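Side-chain contacts in membrane-bound protease PH1510 (Pyrococcus horikoshii, PDB 6M4B), which cuts proteins preferentially near hydrophobic or aromatic residues, degrading casein and a stomatin homolog in vitro as a membrane-bound serine protease: residues 22-25 against 26-30; 30-33 against 34-37. The protein carries 1 engineered substitution. One frame throughout, in Å; residues are numbered along the deposited sequence.

Contact 1 of 2, residues 22-25 against 26-30; sequences YTYD and QFDRY
Y22 and Q26, one turn apart near the start of helix 21-36, meet ring against aliphatic chain. This helix links strands 9-16 and 41-47 in a beta-alpha-beta unit of the ClpP/crotonase-like protease domain. Q26 CG stands over one face of the Y22 ring, displaced toward its rim, in a CH-pi contact 4.3 Å from the centroid. With Y22 CG anti to its own nitrogen (chi1 178°), the ring leans forward along the helix, toward Q26; the glutamine amide lies 24° from the ring plane. A long, flexible glutamine suits this semi-exposed flank, where one methylene, CG, covers the ring and the amide follows along its rim, CD 3.8 Å from Y22 CE2. Y24 and D28 repeat the spacing on another flank: D28 CB sits over a face of the Y24 ring, 4.0 Å from Y24 CE2. The D28 carboxylate, CG 4.0 Å from Y24 OH and turned 21° from the ring, goes on to a salt bridge with R62 of helix 53-64. On the buried side the side chains of T23 and F27 lie side by side, CG2 3.9 Å from CE2, and pack on I15 and I59. T23 OG1 turns the other way, to the backbone N of T20. Successive i to i+4 backbone bonds carry all these pairs; T23 O, which accepts from F27 N, also lies in the F27 ring plane, at its edge, 3.4 Å from F27 CD2.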
ATOM      1  N   TYR A  22      15.244 -10.722  -1.881  1.00 59.72           N
ATOM      2  CA  TYR A  22      15.326 -11.814  -2.823  1.00 66.13           C
ATOM      3  C   TYR A  22      13.962 -12.508  -2.904  1.00 59.40           C
ATOM      4  O   TYR A  22      13.505 -12.828  -4.006  1.00 64.48           O
ATOM      5  CB  TYR A  22      16.480 -12.782  -2.451  1.00 74.92           C
ATOM      6  CG  TYR A  22      16.571 -13.957  -3.394  1.00 84.44           C
ATOM      7  CD1 TYR A  22      16.864 -13.774  -4.768  1.00 87.48           C
ATOM      8  CD2 TYR A  22      16.319 -15.259  -2.937  1.00 90.77           C
ATOM      9  CE1 TYR A  22      16.911 -14.862  -5.649  1.00 84.11           C
ATOM     10  CE2 TYR A  22      16.373 -16.348  -3.807  1.00 91.19           C
ATOM     11  CZ  TYR A  22      16.667 -16.149  -5.153  1.00 88.98           C
ATOM     12  OH  TYR A  22      16.695 -17.258  -5.971  1.00 88.79           O
ATOM     13  N   THR A  23      13.291 -12.698  -1.760  1.00 57.68           N
ATOM     14  CA  THR A  23      11.868 -13.166  -1.751  1.00 54.15           C
ATOM     15  C   THR A  23      10.963 -12.279  -2.593  1.00 48.40           C
ATOM     16  O   THR A  23      10.199 -12.782  -3.401  1.00 47.68           O
ATOM     17  CB  THR A  23      11.278 -13.233  -0.350  1.00 57.83           C
ATOM     18  OG1 THR A  23      12.277 -13.672   0.576  1.00 51.63           O
ATOM     19  CG2 THR A  23      10.096 -14.180  -0.317  1.00 58.38           C
ATOM     20  N   TYR A  24      11.136 -10.968  -2.532  1.00 50.50           N
ATOM     21  CA  TYR A  24      10.428 -10.125  -3.506  1.00 53.12           C
ATOM     22  C   TYR A  24      10.666 -10.626  -4.914  1.00 55.15           C
ATOM     23  O   TYR A  24       9.707 -10.858  -5.626  1.00 58.16           O
ATOM     24  CB  TYR A  24      10.729  -8.599  -3.421  1.00 51.77           C
ATOM     25  CG  TYR A  24      10.056  -7.847  -4.558  1.00 52.53           C
ATOM     26  CD1 TYR A  24       8.705  -7.540  -4.524  1.00 50.16           C
ATOM     27  CD2 TYR A  24      10.767  -7.498  -5.716  1.00 56.91           C
ATOM     28  CE1 TYR A  24       8.081  -6.882  -5.601  1.00 49.25           C
ATOM     29  CE2 TYR A  24      10.156  -6.842  -6.787  1.00 52.12           C
ATOM     30  CZ  TYR A  24       8.814  -6.529  -6.730  1.00 55.72           C
ATOM     31  OH  TYR A  24       8.214  -5.885  -7.820  1.00 56.78           O
ATOM     32  N   ASP A  25      11.937 -10.763  -5.333  1.00 67.48           N
ATOM     33  CA  ASP A  25      12.273 -11.162  -6.749  1.00 62.06           C
ATOM     34  C   ASP A  25      11.631 -12.516  -7.126  1.00 48.21           C
ATOM     35  O   ASP A  25      11.156 -12.675  -8.249  1.00 49.26           O
ATOM     36  CB  ASP A  25      13.789 -11.264  -7.017  1.00 61.35           C
ATOM     37  CG  ASP A  25      14.516  -9.953  -6.883  1.00 62.62           C
ATOM     38  OD1 ASP A  25      13.989  -8.885  -7.244  1.00 64.09           O
ATOM     39  OD2 ASP A  25      15.662  -9.998  -6.420  1.00 72.46           O
ATOM     40  N   GLN A  26      11.576 -13.440  -6.165  1.00 44.49           N
ATOM     41  CA  GLN A  26      10.889 -14.719  -6.362  1.00 47.70           C
ATOM     42  C   GLN A  26       9.385 -14.519  -6.680  1.00 52.44           C
ATOM     43  O   GLN A  26       8.935 -14.977  -7.718  1.00 53.59           O
ATOM     44  CB  GLN A  26      11.048 -15.627  -5.166  1.00 50.47           C
ATOM     45  CG  GLN A  26      12.494 -16.021  -4.863  1.00 57.67           C
ATOM     46  CD  GLN A  26      12.572 -16.927  -3.651  1.00 70.55           C
ATOM     47  OE1 GLN A  26      12.887 -16.486  -2.537  1.00 74.54           O
ATOM     48  NE2 GLN A  26      12.189 -18.186  -3.838  1.00 83.78           N
ATOM     49  N   PHE A  27       8.642 -13.797  -5.824  1.00 50.62           N
ATOM     50  CA  PHE A  27       7.227 -13.444  -6.107  1.00 46.47           C
ATOM     51  C   PHE A  27       7.112 -12.702  -7.403  1.00 50.22           C
ATOM     52  O   PHE A  27       6.182 -12.951  -8.191  1.00 50.69           O
ATOM     53  CB  PHE A  27       6.599 -12.550  -5.010  1.00 41.97           C
ATOM     54  CG  PHE A  27       6.108 -13.284  -3.793  1.00 38.29           C
ATOM     55  CD1 PHE A  27       4.790 -13.674  -3.696  1.00 43.53           C
ATOM     56  CD2 PHE A  27       6.927 -13.525  -2.724  1.00 42.00           C
ATOM     57  CE1 PHE A  27       4.305 -14.297  -2.555  1.00 41.86           C
ATOM     58  CE2 PHE A  27       6.454 -14.163  -1.580  1.00 42.49           C
ATOM     59  CZ  PHE A  27       5.131 -14.537  -1.496  1.00 40.50           C
ATOM     60  N   ASP A  28       8.015 -11.754  -7.647  1.00 49.39           N
ATOM     61  CA  ASP A  28       7.915 -11.008  -8.928  1.00 51.63           C
ATOM     62  C   ASP A  28       8.031 -11.958 -10.145  1.00 51.27           C
ATOM     63  O   ASP A  28       7.256 -11.849 -11.120  1.00 45.10           O
ATOM     64  CB  ASP A  28       8.968  -9.906  -9.025  1.00 47.38           C
ATOM     65  CG  ASP A  28       8.819  -9.040 -10.260  1.00 48.19           C
ATOM     66  OD1 ASP A  28       7.701  -8.807 -10.753  1.00 44.95           O
ATOM     67  OD2 ASP A  28       9.860  -8.548 -10.763  1.00 66.13           O
ATOM     68  N   ARG A  29       8.993 -12.874 -10.077  1.00 44.91           N
ATOM     69  CA  ARG A  29       9.265 -13.761 -11.218  1.00 57.28           C
ATOM     70  C   ARG A  29       8.092 -14.714 -11.425  1.00 53.29           C
ATOM     71  O   ARG A  29       7.544 -14.769 -12.532  1.00 55.83           O
ATOM     72  CB  ARG A  29      10.589 -14.538 -11.016  1.00 63.04           C
ATOM     73  CG  ARG A  29      10.996 -15.463 -12.166  1.00 73.37           C
ATOM     74  CD  ARG A  29      12.379 -16.151 -11.918  1.00 81.39           C
ATOM     75  NE  ARG A  29      12.470 -17.415 -12.676  1.00 90.50           N
ATOM     76  CZ  ARG A  29      12.046 -18.616 -12.257  1.00 89.49           C
ATOM     77  NH1 ARG A  29      12.195 -19.674 -13.052  1.00 92.73           N
ATOM     78  NH2 ARG A  29      11.474 -18.782 -11.064  1.00 85.53           N
ATOM     79  N   TYR A  30       7.695 -15.417 -10.355  1.00 47.66           N
ATOM     80  CA  TYR A  30       6.599 -16.391 -10.422  1.00 48.44           C
ATOM     81  C   TYR A  30       5.274 -15.745 -10.896  1.00 49.31           C
ATOM     82  O   TYR A  30       4.550 -16.282 -11.729  1.00 47.32           O
ATOM     83  CB  TYR A  30       6.371 -17.042  -9.060  1.00 47.68           C
ATOM     84  CG  TYR A  30       7.455 -17.975  -8.564  1.00 51.97           C
ATOM     85  CD1 TYR A  30       8.043 -18.919  -9.405  1.00 58.69           C
ATOM     86  CD2 TYR A  30       7.862 -17.958  -7.224  1.00 56.24           C
ATOM     87  CE1 TYR A  30       9.020 -19.800  -8.936  1.00 58.17           C
ATOM     88  CE2 TYR A  30       8.831 -18.834  -6.742  1.00 59.44           C
ATOM     89  CZ  TYR A  30       9.418 -19.754  -7.609  1.00 61.05           C
ATOM     90  OH  TYR A  30      10.386 -20.637  -7.153  1.00 57.43           O
TER

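Contact 2 of 2, residues 30-33 against 34-37; sequences YITI and AEQD
The flat groups here are the Q36 amide and the carboxylates of E35 and D37, each set against the residue one turn earlier. T32 CG2 lies over one face of the Q36 amide, above NE2 at 3.5 Å, while I31 CG2 stands over a face of the E35 carboxylate, 4.0 Å from CD. I33 O lies over a face of the D37 carboxylate, 3.5 Å from CG; the two side chains run side by side, and D37 OD2 makes a weak hydrogen bond with Y11 OH. E35 CG, beside its own backbone nitrogen at chi1 -72°, leads the extended chain back over I31 O, 3.3 Å away. Both carboxylate oxygens are taken: OE1 by a salt bridge to R62 and OE2 by the backbone N of K67. A glutamine in its place would probably leave R62 without this charged mate and set an NH2 against one of the two donors. These pairs occupy the last turns of the helix in the unit strand 9-16, helix 21-36, strand 41-47, where small, buried A34 lets the helix lie close to Y11 and I42. In T32, chi1 -55° turns OG1 toward D28 O and R62 and sets the methyl beside Q36. D37 leaves helical geometry, yet its N still reaches I33 O at 3.0 Å.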
ATOM      1  N   TYR A  30       7.695 -15.417 -10.355  1.00 47.66           N
ATOM      2  CA  TYR A  30       6.599 -16.391 -10.422  1.00 48.44           C
ATOM      3  C   TYR A  30       5.274 -15.745 -10.896  1.00 49.31           C
ATOM      4  O   TYR A  30       4.550 -16.282 -11.729  1.00 47.32           O
ATOM      5  CB  TYR A  30       6.371 -17.042  -9.060  1.00 47.68           C
ATOM      6  CG  TYR A  30       7.455 -17.975  -8.564  1.00 51.97           C
ATOM      7  CD1 TYR A  30       8.043 -18.919  -9.405  1.00 58.69           C
ATOM      8  CD2 TYR A  30       7.862 -17.958  -7.224  1.00 56.24           C
ATOM      9  CE1 TYR A  30       9.020 -19.800  -8.936  1.00 58.17           C
ATOM     10  CE2 TYR A  30       8.831 -18.834  -6.742  1.00 59.44           C
ATOM     11  CZ  TYR A  30       9.418 -19.754  -7.609  1.00 61.05           C
ATOM     12  OH  TYR A  30      10.386 -20.637  -7.153  1.00 57.43           O
ATOM     13  N   ILE A  31       4.953 -14.581 -10.365  1.00 45.27           N
ATOM     14  CA  ILE A  31       3.706 -13.915 -10.751  1.00 47.53           C
ATOM     15  C   ILE A  31       3.810 -13.426 -12.193  1.00 46.30           C
ATOM     16  O   ILE A  31       2.841 -13.509 -12.951  1.00 45.34           O
ATOM     17  CB  ILE A  31       3.347 -12.770  -9.767  1.00 46.12           C
ATOM     18  CG1 ILE A  31       3.063 -13.331  -8.378  1.00 44.54           C
ATOM     19  CG2 ILE A  31       2.134 -11.984 -10.248  1.00 51.39           C
ATOM     20  CD1 ILE A  31       3.042 -12.305  -7.259  1.00 39.52           C
ATOM     21  N   THR A  32       4.974 -12.902 -12.585  1.00 50.25           N
ATOM     22  CA  THR A  32       5.129 -12.385 -13.967  1.00 51.06           C
ATOM     23  C   THR A  32       4.922 -13.512 -14.982  1.00 45.98           C
ATOM     24  O   THR A  32       4.153 -13.375 -15.955  1.00 49.28           O
ATOM     25  CB  THR A  32       6.501 -11.697 -14.211  1.00 49.30           C
ATOM     26  OG1 THR A  32       6.694 -10.669 -13.233  1.00 50.62           O
ATOM     27  CG2 THR A  32       6.520 -11.052 -15.581  1.00 51.08           C
ATOM     28  N   ILE A  33       5.541 -14.644 -14.710  1.00 47.84           N
ATOM     29  CA  ILE A  33       5.367 -15.819 -15.564  1.00 54.97           C
ATOM     30  C   ILE A  33       3.886 -16.164 -15.724  1.00 52.81           C
ATOM     31  O   ILE A  33       3.373 -16.235 -16.832  1.00 57.19           O
ATOM     32  CB  ILE A  33       6.154 -17.033 -15.024  1.00 54.28           C
ATOM     33  CG1 ILE A  33       7.651 -16.796 -15.208  1.00 56.46           C
ATOM     34  CG2 ILE A  33       5.746 -18.302 -15.772  1.00 57.29           C
ATOM     35  CD1 ILE A  33       8.546 -17.762 -14.444  1.00 58.84           C
ATOM     36  N   ALA A  34       3.194 -16.334 -14.601  1.00 56.88           N
ATOM     37  CA  ALA A  34       1.791 -16.692 -14.626  1.00 49.77           C
ATOM     38  C   ALA A  34       0.930 -15.657 -15.349  1.00 45.06           C
ATOM     39  O   ALA A  34      -0.027 -16.029 -16.024  1.00 44.50           O
ATOM     40  CB  ALA A  34       1.288 -16.888 -13.201  1.00 55.22           C
ATOM     41  N   GLU A  35       1.225 -14.362 -15.182  1.00 48.75           N
ATOM     42  CA  GLU A  35       0.502 -13.275 -15.915  1.00 50.87           C
ATOM     43  C   GLU A  35       0.789 -13.358 -17.437  1.00 52.16           C
ATOM     44  O   GLU A  35      -0.118 -13.296 -18.251  1.00 48.19           O
ATOM     45  CB  GLU A  35       0.970 -11.869 -15.459  1.00 55.70           C
ATOM     46  CG  GLU A  35       0.557 -11.395 -14.073  1.00 58.20           C
ATOM     47  CD  GLU A  35       1.230 -10.079 -13.658  1.00 56.36           C
ATOM     48  OE1 GLU A  35       2.430  -9.855 -13.958  1.00 54.26           O
ATOM     49  OE2 GLU A  35       0.572  -9.271 -12.977  1.00 50.28           O
ATOM     50  N   GLN A  36       2.058 -13.516 -17.799  1.00 57.04           N
ATOM     51  CA  GLN A  36       2.432 -13.656 -19.222  1.00 65.33           C
ATOM     52  C   GLN A  36       1.740 -14.819 -19.901  1.00 63.78           C
ATOM     53  O   GLN A  36       1.366 -14.673 -21.054  1.00 59.16           O
ATOM     54  CB  GLN A  36       3.933 -13.799 -19.401  1.00 66.75           C
ATOM     55  CG  GLN A  36       4.634 -12.446 -19.421  1.00 67.30           C
ATOM     56  CD  GLN A  36       6.125 -12.564 -19.132  1.00 72.49           C
ATOM     57  OE1 GLN A  36       6.673 -13.675 -19.040  1.00 70.23           O
ATOM     58  NE2 GLN A  36       6.797 -11.420 -19.026  1.00 77.11           N
ATOM     59  N   ASP A  37       1.522 -15.937 -19.184  1.00 64.51           N
ATOM     60  CA  ASP A  37       0.764 -17.086 -19.740  1.00 58.37           C
ATOM     61  C   ASP A  37      -0.762 -16.990 -19.573  1.00 52.89           C
ATOM     62  O   ASP A  37      -1.458 -17.937 -19.893  1.00 54.52           O
ATOM     63  CB  ASP A  37       1.288 -18.428 -19.202  1.00 58.53           C
ATOM     64  CG  ASP A  37       2.826 -18.593 -19.370  1.00 70.96           C
ATOM     65  OD1 ASP A  37       3.461 -17.790 -20.099  1.00 76.26           O
ATOM     66  OD2 ASP A  37       3.407 -19.536 -18.782  1.00 66.72           O
TER

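Overall arrangement
Both contacts lie on the single helix 21-36, contact 1 in its first turns and contact 2 in its last, with centres about 11 Å apart and Y30 common to both. The helix is the crossover between the parallel, neighbouring strands 9-16 and 41-47, and its buried side rests on them throughout: T23, F27, Y30 and A34 follow one another along that face. R62 of helix 53-64 serves both contacts, pairing with D28 in mid-helix and with T32 and E35 near the C-terminal end. Only contact 1 comes near an annotated site, the side chain of T23 lying about 8 Å from G51, a substrate-binding residue; contact 2 is structural packing of the protease domain.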